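Local coordinates for protein kojibiose phosphorylase (Gut metagenome, PDB 6W0P) that belongs to glycosyl hydrolase family 65 and joins a beta-rich N-terminal domain, a helical central catalytic domain and a small C-terminal domain, at residues A[64-69]-A[204-209]; A[82-87]-A[178-183]; A[345-350]-A[397-402]; A[58-63]-A[253-258]; A[77-82]-A[403-408]. All blocks are in the same frame, centred on the assembly; numbering follows the deposited sequence.

Overall arrangement
From the N terminus, the chain first opens contact 4 at residues 58-63, then contact 1 at 64-69, contact 5 at 77-82 and contact 2 at 82-87. Contact 2 closes first, at 178-183, within the span of contact 1 (closed at 204-209), which itself falls within that of contact 4 (closed at 253-258). These three lie in the N-terminal domain. Contact 5 closes only at 403-408, so it crosses contacts 1 and 4, contains contact 2, with which it shares Thr82, and also encloses contact 3 (345-350 with 397-402) of the catalytic domain. Further bonds knit the domains together: His83 NE2 accepts from Arg401 N, and Arg401 NE reaches Asn61 OD1.

Contact 1 of 5, residues A[64-69]-A[204-209]; sequences YEYALK and TLTTNQ
Glu65 OE1 accepts two consecutive backbone N-H groups of the 204-209 turn. Thr206 N approaches at 2.7 Å from above the carboxylate plane, 42° out of it, whereas Thr207 N, 2.9 Å from OE1, comes in on the syn side. A bend at chi2 (-48°) places CD of Glu65. A second foothold is the backbone of Tyr64, whose N donates to Gln209 OE1 at 3.0 Å, in the carbonyl plane and on a lone pair. Over one face of the Tyr64 ring lies the methyl Thr207 CG2, a CH-pi contact 3.9 Å from the centroid and 25° off the normal. Further out, Leu68 CD2 meets Leu205 CD1 at 3.6 Å. The second shell fixes these groups: Tyr66 N binds Glu65 OE2, Gln209 NE2 donates to Gly62 O and Lys257 O, and Tyr64 OH is paired with Asn402. With one carboxylate oxygen spent on two turn amides and the other on Tyr66 N, these three N-H donors would probably favour the ionised form of buried Glu65.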
# COMPACT_ATOMS: atom_id res chain seq x y z
N TYR A 64 -20.08 16.13 6.23
CA TYR A 64 -19.06 15.07 6.10
C TYR A 64 -18.46 14.80 7.48
O TYR A 64 -18.59 15.67 8.39
CB TYR A 64 -17.99 15.52 5.11
CG TYR A 64 -16.95 16.44 5.68
CD1 TYR A 64 -17.15 17.81 5.75
CD2 TYR A 64 -15.75 15.94 6.15
CE1 TYR A 64 -16.20 18.65 6.30
CE2 TYR A 64 -14.78 16.76 6.69
CZ TYR A 64 -15.01 18.12 6.78
OH TYR A 64 -14.03 18.92 7.30
N GLU A 65 -17.87 13.62 7.62
CA GLU A 65 -17.09 13.21 8.80
C GLU A 65 -15.79 12.55 8.35
O GLU A 65 -15.70 12.12 7.17
CB GLU A 65 -17.87 12.24 9.69
CG GLU A 65 -18.37 12.87 10.97
CD GLU A 65 -17.33 13.66 11.74
OE1 GLU A 65 -17.67 14.76 12.20
OE2 GLU A 65 -16.18 13.19 11.85
N TYR A 66 -14.86 12.41 9.29
CA TYR A 66 -13.60 11.65 9.13
C TYR A 66 -13.82 10.19 9.54
O TYR A 66 -14.79 9.86 10.27
CB TYR A 66 -12.51 12.32 9.95
CG TYR A 66 -11.99 13.61 9.37
CD1 TYR A 66 -11.06 13.60 8.33
CD2 TYR A 66 -12.40 14.84 9.86
CE1 TYR A 66 -10.56 14.78 7.80
CE2 TYR A 66 -11.89 16.02 9.35
CZ TYR A 66 -10.97 16.00 8.31
OH TYR A 66 -10.47 17.15 7.79
N ALA A 67 -12.94 9.30 9.06
CA ALA A 67 -12.84 7.92 9.58
C ALA A 67 -12.72 7.99 11.10
O ALA A 67 -12.05 8.89 11.60
CB ALA A 67 -11.67 7.22 8.96
N LEU A 68 -13.33 7.04 11.81
CA LEU A 68 -13.39 7.02 13.30
C LEU A 68 -12.00 6.81 13.91
O LEU A 68 -11.73 7.39 15.00
CB LEU A 68 -14.34 5.90 13.73
CG LEU A 68 -15.81 6.14 13.38
CD1 LEU A 68 -16.65 4.91 13.70
CD2 LEU A 68 -16.33 7.37 14.11
N LYS A 69 -11.18 6.00 13.24
CA LYS A 69 -9.79 5.67 13.63
C LYS A 69 -8.85 5.90 12.44
O LYS A 69 -9.21 5.52 11.30
CB LYS A 69 -9.70 4.22 14.12
CG LYS A 69 -9.66 3.16 13.02
CD LYS A 69 -10.03 1.77 13.49
CE LYS A 69 -9.44 0.66 12.63
NZ LYS A 69 -9.59 -0.67 13.27
N THR A 204 -22.25 16.91 14.08
CA THR A 204 -21.33 15.85 13.60
C THR A 204 -20.31 15.57 14.71
O THR A 204 -20.07 16.49 15.50
CB THR A 204 -20.63 16.27 12.31
OG1 THR A 204 -19.93 17.49 12.56
CG2 THR A 204 -21.60 16.46 11.17
N LEU A 205 -19.73 14.37 14.69
CA LEU A 205 -18.79 13.86 15.72
C LEU A 205 -17.64 14.84 15.92
O LEU A 205 -17.33 15.14 17.07
CB LEU A 205 -18.24 12.50 15.28
CG LEU A 205 -19.26 11.40 14.95
CD1 LEU A 205 -18.57 10.05 14.79
CD2 LEU A 205 -20.33 11.30 16.03
N THR A 206 -17.04 15.31 14.81
CA THR A 206 -15.70 15.95 14.77
C THR A 206 -15.71 17.26 13.97
O THR A 206 -15.03 18.21 14.41
CB THR A 206 -14.67 14.95 14.24
OG1 THR A 206 -14.19 14.33 15.43
CG2 THR A 206 -13.54 15.54 13.44
N THR A 207 -16.44 17.31 12.84
CA THR A 207 -16.22 18.33 11.78
C THR A 207 -16.87 19.66 12.16
O THR A 207 -16.78 20.60 11.35
CB THR A 207 -16.71 17.78 10.44
OG1 THR A 207 -18.11 17.52 10.53
CG2 THR A 207 -15.95 16.53 10.06
N ASN A 208 -17.53 19.73 13.32
CA ASN A 208 -18.12 20.97 13.88
C ASN A 208 -19.28 21.41 12.97
O ASN A 208 -19.46 22.63 12.77
CB ASN A 208 -17.07 22.08 14.07
CG ASN A 208 -17.15 22.69 15.45
OD1 ASN A 208 -16.84 22.02 16.44
ND2 ASN A 208 -17.57 23.96 15.53
N GLN A 209 -20.03 20.46 12.44
CA GLN A 209 -21.17 20.75 11.54
C GLN A 209 -22.47 20.42 12.26
O GLN A 209 -22.53 19.38 12.96
CB GLN A 209 -21.04 19.99 10.23
CG GLN A 209 -19.81 20.40 9.45
CD GLN A 209 -19.77 19.65 8.13
OE1 GLN A 209 -20.05 18.45 8.08
NE2 GLN A 209 -19.44 20.38 7.07

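Contact 2 of 5, residues A[82-87]-A[178-183]; sequences THFTIN and LHWGSD
The backbones of Asn87 and His179 pass with their CA atoms 5.4 Å apart, yet the bonds joining the segments all use side-chain atoms. Asn87 N donates to His179 ND1 at 3.0 Å, nearly straight at 166° but tilted from the ring plane. From the same residue, ND2 reaches Leu178 O at 2.9 Å, with that oxygen close to the Asn87 amide plane. CG of His179 is anti to the backbone N (chi1 -158°), and the ring beyond it lies with ND1 at Asn87 N. A water 2.8 Å from His179 NE2 could also donate to Thr85 O, though it has more acceptors nearby than protons. Phe84 and His179 have nearly parallel planes but are slid so far apart that they barely overlap. Trp180 instead makes a T-shaped pair with Phe84, planes 74° apart, and its NE1 stands over the centre of the phenyl face. Tyr185 adds another edge-to-face ring to Phe84. Ser182 and Asp183 both face His179, their N atoms donating to its O. The result is an aromatic cluster of Phe84, His179 and Trp180, sharing His179 with a classic beta bulge in the loop between strands 165-174 and 186-194 of the N-terminal domain.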
# COMPACT_ATOMS: atom_id res chain seq x y z
N THR A 82 -9.31 9.28 6.01
CA THR A 82 -10.18 9.65 4.87
C THR A 82 -11.39 10.41 5.41
O THR A 82 -11.61 10.41 6.64
CB THR A 82 -10.58 8.41 4.05
OG1 THR A 82 -11.08 8.88 2.80
CG2 THR A 82 -11.60 7.54 4.75
N HIS A 83 -12.15 11.06 4.53
CA HIS A 83 -13.43 11.70 4.92
C HIS A 83 -14.46 11.37 3.86
O HIS A 83 -14.07 10.89 2.77
CB HIS A 83 -13.25 13.20 5.17
CG HIS A 83 -12.94 13.96 3.93
ND1 HIS A 83 -11.67 14.08 3.44
CD2 HIS A 83 -13.75 14.62 3.08
CE1 HIS A 83 -11.69 14.81 2.35
NE2 HIS A 83 -12.97 15.13 2.10
N PHE A 84 -15.73 11.56 4.21
CA PHE A 84 -16.90 11.10 3.41
C PHE A 84 -18.14 11.92 3.78
O PHE A 84 -18.26 12.33 4.96
CB PHE A 84 -17.08 9.59 3.61
CG PHE A 84 -16.85 9.11 5.02
CD1 PHE A 84 -17.84 9.22 5.98
CD2 PHE A 84 -15.63 8.56 5.39
CE1 PHE A 84 -17.62 8.80 7.29
CE2 PHE A 84 -15.41 8.14 6.69
CZ PHE A 84 -16.40 8.27 7.64
N THR A 85 -19.02 12.15 2.79
CA THR A 85 -20.40 12.70 2.92
C THR A 85 -21.23 11.68 3.70
O THR A 85 -21.18 10.51 3.33
CB THR A 85 -20.98 12.99 1.53
OG1 THR A 85 -20.02 13.75 0.79
CG2 THR A 85 -22.26 13.78 1.55
N ILE A 86 -21.92 12.11 4.76
CA ILE A 86 -22.53 11.16 5.74
C ILE A 86 -24.04 11.09 5.53
O ILE A 86 -24.70 12.11 5.25
CB ILE A 86 -22.14 11.52 7.19
CG1 ILE A 86 -22.41 12.99 7.50
CG2 ILE A 86 -20.70 11.14 7.46
CD1 ILE A 86 -22.26 13.36 8.96
N ASN A 87 -24.57 9.88 5.63
CA ASN A 87 -26.03 9.64 5.75
C ASN A 87 -26.50 10.56 6.88
O ASN A 87 -25.82 10.62 7.96
CB ASN A 87 -26.32 8.17 6.00
CG ASN A 87 -27.77 7.81 5.77
OD1 ASN A 87 -28.55 8.64 5.29
ND2 ASN A 87 -28.14 6.59 6.18
N LEU A 178 -27.26 5.07 10.13
CA LEU A 178 -25.85 4.63 10.01
C LEU A 178 -25.29 5.09 8.66
O LEU A 178 -26.06 5.26 7.68
CB LEU A 178 -25.77 3.11 10.15
CG LEU A 178 -26.48 2.49 11.36
CD1 LEU A 178 -26.39 0.97 11.31
CD2 LEU A 178 -25.92 3.05 12.68
N HIS A 179 -23.98 5.32 8.64
CA HIS A 179 -23.12 5.36 7.43
C HIS A 179 -22.22 4.13 7.41
O HIS A 179 -21.90 3.60 8.51
CB HIS A 179 -22.30 6.64 7.42
CG HIS A 179 -21.84 6.97 6.05
ND1 HIS A 179 -22.63 7.68 5.18
CD2 HIS A 179 -20.70 6.67 5.40
CE1 HIS A 179 -21.98 7.81 4.03
NE2 HIS A 179 -20.79 7.20 4.14
N TRP A 180 -21.84 3.68 6.22
CA TRP A 180 -21.10 2.41 5.96
C TRP A 180 -21.85 1.22 6.59
O TRP A 180 -21.23 0.19 6.80
CB TRP A 180 -19.65 2.49 6.48
CG TRP A 180 -18.83 3.64 5.96
CD1 TRP A 180 -18.13 4.54 6.71
CD2 TRP A 180 -18.62 4.02 4.58
NE1 TRP A 180 -17.50 5.45 5.89
CE2 TRP A 180 -17.78 5.16 4.59
CE3 TRP A 180 -19.06 3.52 3.35
CZ2 TRP A 180 -17.38 5.80 3.42
CZ3 TRP A 180 -18.66 4.15 2.18
CH2 TRP A 180 -17.84 5.28 2.22
N GLY A 181 -23.16 1.35 6.88
CA GLY A 181 -23.96 0.33 7.60
C GLY A 181 -23.41 -0.04 8.99
O GLY A 181 -23.83 -1.12 9.50
N SER A 182 -22.55 0.78 9.60
CA SER A 182 -21.85 0.48 10.88
C SER A 182 -22.16 1.53 11.96
O SER A 182 -22.43 1.11 13.08
CB SER A 182 -20.37 0.35 10.70
OG SER A 182 -20.10 -0.40 9.53
N ASP A 183 -22.03 2.82 11.68
CA ASP A 183 -21.97 3.86 12.75
C ASP A 183 -22.82 5.08 12.38
O ASP A 183 -22.83 5.45 11.19
CB ASP A 183 -20.52 4.24 13.05
CG ASP A 183 -19.71 3.03 13.46
OD1 ASP A 183 -19.78 2.66 14.66
OD2 ASP A 183 -19.05 2.44 12.58
O HOH W 1 -19.95 8.14 1.69

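Contact 3 of 5, residues A[345-350]-A[397-402]; sequences SGHAFW and PVATRN
Thr400, His347 and Ala399 lose the most surface here, and the first of them acts chiefly through its backbone. Thr400 O accepts from Ala348 N at 2.7 Å, while the return bond from Thr400 N to Ala348 O is weak at 3.3 Å; together they define one antiparallel hydrogen-bonded pair. The same Thr400 O also receives a CA-H...O contact from His347 CA. CG of His347 lies anti to its carbonyl carbon (chi1 -74°), and the imidazole rests with one face over Thr400 N. Its opposite face is covered by Ser345 CB, and its NE2 is engaged by His83 O of the N-terminal domain. Ala399 offers its methyl to two rings: CB is 3.7 Å from His347 ND1 and 3.6 Å from Phe349 CE2, so one methyl touches both. Beyond this pair the segments are joined by water. One water accepts from Trp350 N at 2.8 Å and donates to Val398 O at 2.7 Å, continuing the pairing where the direct bonds stop. The arrangement is a single beta bridge between two interhelical loops, ahead of helices 351-361 and 410-413, in a catalytic domain of the (alpha/alpha)6-barrel type known for family 65.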
# COMPACT_ATOMS: atom_id res chain seq x y z
N SER A 345 -18.09 8.42 -1.67
CA SER A 345 -17.97 9.32 -0.48
C SER A 345 -18.44 10.74 -0.79
O SER A 345 -18.10 11.68 -0.02
CB SER A 345 -16.55 9.31 0.06
OG SER A 345 -16.17 8.01 0.52
N GLY A 346 -19.22 10.91 -1.87
CA GLY A 346 -19.62 12.24 -2.34
C GLY A 346 -18.41 13.03 -2.78
O GLY A 346 -18.53 14.31 -2.81
N HIS A 347 -17.30 12.34 -3.08
CA HIS A 347 -15.99 12.96 -3.42
C HIS A 347 -16.03 13.56 -4.84
O HIS A 347 -16.64 12.94 -5.70
CB HIS A 347 -14.82 11.98 -3.36
CG HIS A 347 -14.40 11.62 -1.98
ND1 HIS A 347 -13.62 10.51 -1.73
CD2 HIS A 347 -14.66 12.20 -0.79
CE1 HIS A 347 -13.41 10.41 -0.43
NE2 HIS A 347 -14.05 11.45 0.17
N ALA A 348 -15.39 14.72 -5.02
CA ALA A 348 -15.05 15.34 -6.31
C ALA A 348 -13.76 14.70 -6.81
O ALA A 348 -12.85 14.45 -5.97
CB ALA A 348 -14.85 16.84 -6.16
N PHE A 349 -13.69 14.46 -8.11
CA PHE A 349 -12.47 13.98 -8.81
C PHE A 349 -12.16 14.98 -9.92
O PHE A 349 -13.00 15.87 -10.18
CB PHE A 349 -12.67 12.55 -9.32
CG PHE A 349 -12.90 11.52 -8.25
CD1 PHE A 349 -14.12 11.40 -7.60
CD2 PHE A 349 -11.87 10.66 -7.86
CE1 PHE A 349 -14.32 10.44 -6.63
CE2 PHE A 349 -12.07 9.73 -6.86
CZ PHE A 349 -13.29 9.61 -6.25
N TRP A 350 -11.01 14.83 -10.58
CA TRP A 350 -10.57 15.68 -11.71
C TRP A 350 -11.64 15.68 -12.83
O TRP A 350 -11.63 16.66 -13.61
CB TRP A 350 -9.22 15.19 -12.22
CG TRP A 350 -9.34 13.97 -13.08
CD1 TRP A 350 -9.79 12.73 -12.71
CD2 TRP A 350 -8.97 13.87 -14.46
NE1 TRP A 350 -9.74 11.88 -13.78
CE2 TRP A 350 -9.26 12.56 -14.88
CE3 TRP A 350 -8.46 14.78 -15.40
CZ2 TRP A 350 -9.01 12.12 -16.18
CZ3 TRP A 350 -8.22 14.35 -16.69
CH2 TRP A 350 -8.51 13.05 -17.08
N PRO A 397 -6.44 17.75 -4.67
CA PRO A 397 -6.43 16.31 -4.43
C PRO A 397 -7.12 15.46 -5.51
O PRO A 397 -7.98 15.96 -6.20
CB PRO A 397 -7.18 16.21 -3.10
CG PRO A 397 -8.18 17.37 -3.16
CD PRO A 397 -7.38 18.47 -3.80
N VAL A 398 -6.76 14.18 -5.56
CA VAL A 398 -7.41 13.13 -6.40
C VAL A 398 -8.88 13.01 -5.99
O VAL A 398 -9.77 13.08 -6.86
CB VAL A 398 -6.67 11.78 -6.27
CG1 VAL A 398 -7.44 10.66 -6.94
CG2 VAL A 398 -5.26 11.87 -6.81
N ALA A 399 -9.13 12.82 -4.70
CA ALA A 399 -10.49 12.62 -4.16
C ALA A 399 -10.67 13.48 -2.91
O ALA A 399 -9.82 13.38 -2.00
CB ALA A 399 -10.71 11.16 -3.87
N THR A 400 -11.76 14.26 -2.86
CA THR A 400 -12.06 15.15 -1.71
C THR A 400 -13.53 15.58 -1.72
O THR A 400 -14.13 15.63 -2.84
CB THR A 400 -11.13 16.37 -1.75
OG1 THR A 400 -11.16 16.98 -0.46
CG2 THR A 400 -11.52 17.39 -2.80
N ARG A 401 -14.07 15.85 -0.52
CA ARG A 401 -15.18 16.81 -0.36
C ARG A 401 -14.70 18.08 0.35
O ARG A 401 -15.14 19.17 -0.07
CB ARG A 401 -16.39 16.19 0.35
CG ARG A 401 -17.60 17.12 0.39
CD ARG A 401 -18.11 17.55 -0.98
NE ARG A 401 -19.05 18.65 -0.88
CZ ARG A 401 -18.71 19.91 -0.62
NH1 ARG A 401 -17.44 20.26 -0.46
NH2 ARG A 401 -19.64 20.84 -0.51
N ASN A 402 -13.84 18.00 1.36
CA ASN A 402 -13.54 19.19 2.22
C ASN A 402 -12.29 19.93 1.71
O ASN A 402 -11.99 20.98 2.28
CB ASN A 402 -13.45 18.85 3.71
CG ASN A 402 -12.15 18.21 4.11
OD1 ASN A 402 -11.36 17.83 3.24
ND2 ASN A 402 -11.92 18.06 5.43
O HOH W 2 -10.75 16.33 -6.61
O HOH W 3 -9.14 13.07 -9.53

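Contact 4 of 5, residues A[58-63]-A[253-258]; sequences TYFNGI and NIIDKN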
# COMPACT_ATOMS: atom_id res chain seq x y z
N THR A 58 -29.81 9.79 2.83
CA THR A 58 -30.14 11.23 2.77
C THR A 58 -28.82 11.98 2.96
O THR A 58 -28.17 11.75 3.99
CB THR A 58 -31.18 11.62 3.83
OG1 THR A 58 -32.31 10.74 3.73
CG2 THR A 58 -31.63 13.06 3.68
N TYR A 59 -28.42 12.82 2.01
CA TYR A 59 -27.13 13.54 2.12
C TYR A 59 -27.32 15.01 1.85
O TYR A 59 -28.23 15.36 1.10
CB TYR A 59 -26.11 12.93 1.16
CG TYR A 59 -26.21 11.43 1.06
CD1 TYR A 59 -25.60 10.62 2.01
CD2 TYR A 59 -26.90 10.82 0.03
CE1 TYR A 59 -25.65 9.24 1.90
CE2 TYR A 59 -26.97 9.44 -0.08
CZ TYR A 59 -26.34 8.65 0.86
OH TYR A 59 -26.39 7.29 0.76
N PHE A 60 -26.44 15.80 2.44
CA PHE A 60 -26.31 17.26 2.27
C PHE A 60 -24.91 17.54 1.76
O PHE A 60 -23.95 17.08 2.40
CB PHE A 60 -26.61 17.98 3.58
CG PHE A 60 -28.01 17.75 4.09
CD1 PHE A 60 -29.05 18.59 3.70
CD2 PHE A 60 -28.31 16.66 4.90
CE1 PHE A 60 -30.35 18.38 4.15
CE2 PHE A 60 -29.60 16.45 5.35
CZ PHE A 60 -30.62 17.31 4.98
N ASN A 61 -24.80 18.26 0.64
CA ASN A 61 -23.51 18.55 -0.03
C ASN A 61 -22.62 19.26 0.99
O ASN A 61 -23.03 20.35 1.46
CB ASN A 61 -23.77 19.35 -1.30
CG ASN A 61 -22.72 19.19 -2.38
OD1 ASN A 61 -21.52 19.35 -2.11
ND2 ASN A 61 -23.16 18.91 -3.59
N GLY A 62 -21.49 18.66 1.37
CA GLY A 62 -20.48 19.30 2.25
C GLY A 62 -20.66 18.95 3.72
O GLY A 62 -19.91 19.46 4.56
N ILE A 63 -21.65 18.11 4.04
CA ILE A 63 -21.85 17.58 5.42
C ILE A 63 -21.16 16.22 5.47
O ILE A 63 -21.60 15.31 4.77
CB ILE A 63 -23.34 17.49 5.78
CG1 ILE A 63 -23.93 18.88 6.01
CG2 ILE A 63 -23.54 16.58 6.97
CD1 ILE A 63 -23.26 19.70 7.11
N ASN A 253 -34.65 21.66 6.37
CA ASN A 253 -33.35 21.24 6.93
C ASN A 253 -32.42 22.44 6.77
O ASN A 253 -32.25 22.91 5.61
CB ASN A 253 -32.85 19.96 6.25
CG ASN A 253 -33.77 18.79 6.50
OD1 ASN A 253 -33.99 18.40 7.64
ND2 ASN A 253 -34.32 18.22 5.45
N ILE A 254 -31.91 22.98 7.89
CA ILE A 254 -30.94 24.10 7.88
C ILE A 254 -29.60 23.56 8.39
O ILE A 254 -29.55 23.09 9.55
CB ILE A 254 -31.43 25.31 8.70
CG1 ILE A 254 -32.83 25.76 8.30
CG2 ILE A 254 -30.43 26.45 8.57
CD1 ILE A 254 -32.93 26.29 6.86
N ILE A 255 -28.57 23.66 7.57
CA ILE A 255 -27.22 23.10 7.88
C ILE A 255 -26.27 24.27 8.14
O ILE A 255 -26.50 25.36 7.58
CB ILE A 255 -26.71 22.18 6.75
CG1 ILE A 255 -26.41 22.96 5.46
CG2 ILE A 255 -27.69 21.06 6.50
CD1 ILE A 255 -25.72 22.14 4.41
N ASP A 256 -25.26 24.04 8.97
CA ASP A 256 -24.09 24.95 9.12
C ASP A 256 -22.83 24.12 8.87
O ASP A 256 -22.39 23.39 9.79
CB ASP A 256 -24.07 25.64 10.48
CG ASP A 256 -22.87 26.54 10.66
OD1 ASP A 256 -22.28 26.95 9.63
OD2 ASP A 256 -22.50 26.81 11.81
N LYS A 257 -22.27 24.22 7.67
CA LYS A 257 -21.07 23.46 7.25
C LYS A 257 -19.82 24.01 7.95
O LYS A 257 -18.84 23.27 8.02
CB LYS A 257 -20.95 23.48 5.72
CG LYS A 257 -22.06 22.73 4.98
CD LYS A 257 -21.81 22.57 3.50
CE LYS A 257 -22.13 23.82 2.70
NZ LYS A 257 -21.36 23.87 1.43
N ASN A 258 -19.85 25.24 8.47
CA ASN A 258 -18.68 26.00 8.98
C ASN A 258 -18.61 25.96 10.52
O ASN A 258 -17.51 25.93 11.06
CB ASN A 258 -18.70 27.42 8.40
CG ASN A 258 -18.63 27.41 6.89
OD1 ASN A 258 -17.81 26.70 6.32
ND2 ASN A 258 -19.50 28.15 6.22
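Lys257 NZ is gripped by two groups beyond the contact, a salt bridge to Asp329 OD2 and a hydrogen bond to Thr331 OG1, while its aliphatic chain packs on the 60-63 turn. Its CD comes to 3.3 Å from Asn61 O and 3.7 Å from Gly62 CA, and CG touches Ile63 CD1 at 3.9 Å. A bend at chi3 (-80°) turns CE off the line of the preceding carbons. Arg401 brings a like charge close to this ammonium, which Asp329 probably offsets. The turn itself is type II, closed by Ile63 N to Phe60 O at 3.0 Å. Gly62 occupies its third position with a positive phi of 95°, which suits glycine, and a CB here would run into Lys257 CD.

Back along strand 245-256 the contact becomes apolar. Ile255 divides its branches: CG2 lies over one face of the Phe60 ring, 4.0 Å from CD1, and Ile255 CD1 meets Ile63 CG1 at the same separation. Asn253 CB approaches Phe60 CE1 at 3.6 Å, and Asn253 ND2 sits in the ring plane at the edge. The CB of Asp256 points away from the 58-63 segment, and its OD1 accepts from Asn258 N in an Asx turn. The whole is a type II turn between strands 58-60 and 64-66, packed on the end of a strand from the large antiparallel sheet of the N-terminal domain.

Contact 5 of 5, residues A[77-82]-A[403-408]; sequences GIVKRT and GKEACN
Val79 and Thr82 meet residues 405-408 in a loop-to-loop contact between the N-terminal and catalytic domains, part side-chain packing and part water-bridged. The direct polar link is a short one: Thr82 OG1 donates to Ala406 O at 2.7 Å, only 15° from the carbonyl plane. Thr82 OG1, anti to its backbone N (chi1 -164°), is set toward Ala406 O. Val79 supplies the packing. Its CG2 touches two carbonyl oxygens, 3.5 Å from Glu405 O and 3.4 Å from Cys407 O, and also lies against Glu405 CG at 3.6 Å. Exposed Asn408 packs its CB against Val79 O.

Three waters complete the joint. One accepts from Val79 N and donates to Cys407 O, another joins Val79 O to Asn408 ND2, and a third, 2.7 Å from Arg81 O, donates to both that oxygen and Glu405 O. Two of the waters thus join backbone to backbone and one reaches the Asn408 side chain, in place of strand pairing. Glu405 shapes the catalytic-domain loop: OE2 accepts from Cys407 N at 3.0 Å on the anti side and also from Ala399 N, while OE1 takes Val398 N.

Around this joint, Glu405 packs on Arg385 of helix 379-388 and on Ala413 of helix 410-413, Ile78 touches Trp410 of the same chain and Tyr576 of the second subunit, and Thr82 leads directly into strand 83-85.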
# COMPACT_ATOMS: atom_id res chain seq x y z
N GLY A 77 2.95 12.06 3.87
CA GLY A 77 2.23 12.38 2.62
C GLY A 77 1.16 11.35 2.28
O GLY A 77 0.43 11.57 1.33
N ILE A 78 1.03 10.30 3.09
CA ILE A 78 -0.01 9.25 2.94
C ILE A 78 -1.17 9.56 3.88
O ILE A 78 -0.96 9.75 5.12
CB ILE A 78 0.60 7.86 3.17
CG1 ILE A 78 1.57 7.51 2.03
CG2 ILE A 78 -0.50 6.82 3.33
CD1 ILE A 78 2.27 6.18 2.20
N VAL A 79 -2.39 9.52 3.34
CA VAL A 79 -3.61 9.87 4.12
C VAL A 79 -3.84 8.82 5.20
O VAL A 79 -3.85 7.62 4.89
CB VAL A 79 -4.82 10.08 3.19
CG1 VAL A 79 -6.06 10.42 4.00
CG2 VAL A 79 -4.51 11.19 2.20
N LYS A 80 -3.94 9.28 6.45
CA LYS A 80 -4.14 8.44 7.66
C LYS A 80 -5.63 8.39 7.96
O LYS A 80 -6.07 7.40 8.53
CB LYS A 80 -3.37 9.02 8.86
CG LYS A 80 -1.86 9.16 8.68
CD LYS A 80 -1.12 9.32 10.00
CE LYS A 80 0.39 9.30 9.87
NZ LYS A 80 1.05 8.94 11.15
N ARG A 81 -6.38 9.42 7.56
CA ARG A 81 -7.81 9.58 7.92
C ARG A 81 -8.60 10.16 6.73
O ARG A 81 -8.56 11.38 6.49
CB ARG A 81 -7.85 10.41 9.21
CG ARG A 81 -9.24 10.65 9.78
CD ARG A 81 -9.17 11.64 10.94
NE ARG A 81 -8.05 11.40 11.84
CZ ARG A 81 -7.34 12.35 12.46
NH1 ARG A 81 -7.63 13.63 12.27
NH2 ARG A 81 -6.34 12.02 13.25
N THR A 82 -9.31 9.28 6.01
CA THR A 82 -10.18 9.65 4.87
C THR A 82 -11.39 10.41 5.41
O THR A 82 -11.61 10.41 6.64
CB THR A 82 -10.58 8.41 4.05
OG1 THR A 82 -11.08 8.88 2.80
CG2 THR A 82 -11.60 7.54 4.75
N GLY A 403 -11.64 19.43 0.65
CA GLY A 403 -10.44 20.03 0.03
C GLY A 403 -9.18 19.26 0.36
O GLY A 403 -8.15 19.42 -0.36
N LYS A 404 -9.20 18.47 1.43
CA LYS A 404 -8.05 17.61 1.82
C LYS A 404 -8.06 16.33 0.98
O LYS A 404 -9.15 15.87 0.58
CB LYS A 404 -8.09 17.24 3.30
CG LYS A 404 -7.95 18.42 4.24
CD LYS A 404 -7.77 18.02 5.67
CE LYS A 404 -7.49 19.22 6.55
NZ LYS A 404 -7.97 18.98 7.93
N GLU A 405 -6.88 15.75 0.78
CA GLU A 405 -6.79 14.45 0.07
C GLU A 405 -7.56 13.41 0.90
O GLU A 405 -7.29 13.28 2.10
CB GLU A 405 -5.33 14.06 -0.17
CG GLU A 405 -5.21 12.78 -0.97
CD GLU A 405 -5.84 12.88 -2.34
OE1 GLU A 405 -5.21 13.48 -3.22
OE2 GLU A 405 -6.98 12.40 -2.52
N ALA A 406 -8.49 12.69 0.27
CA ALA A 406 -9.25 11.59 0.91
C ALA A 406 -8.78 10.23 0.37
O ALA A 406 -9.08 9.21 0.98
CB ALA A 406 -10.73 11.79 0.71
N CYS A 407 -8.07 10.21 -0.75
CA CYS A 407 -7.52 8.98 -1.36
C CYS A 407 -6.28 8.54 -0.58
O CYS A 407 -5.28 9.30 -0.55
CB CYS A 407 -7.17 9.23 -2.82
SG CYS A 407 -6.34 7.80 -3.55
N ASN A 408 -6.31 7.34 -0.02
CA ASN A 408 -5.23 6.82 0.86
C ASN A 408 -4.34 5.86 0.06
O ASN A 408 -3.46 5.19 0.70
CB ASN A 408 -5.78 6.20 2.15
CG ASN A 408 -6.56 4.92 1.94
OD1 ASN A 408 -6.61 4.40 0.84
ND2 ASN A 408 -7.18 4.41 2.99
O HOH W 4 -2.60 8.97 0.52
O HOH W 5 -6.40 6.07 5.49
O HOH W 6 -9.22 12.92 4.34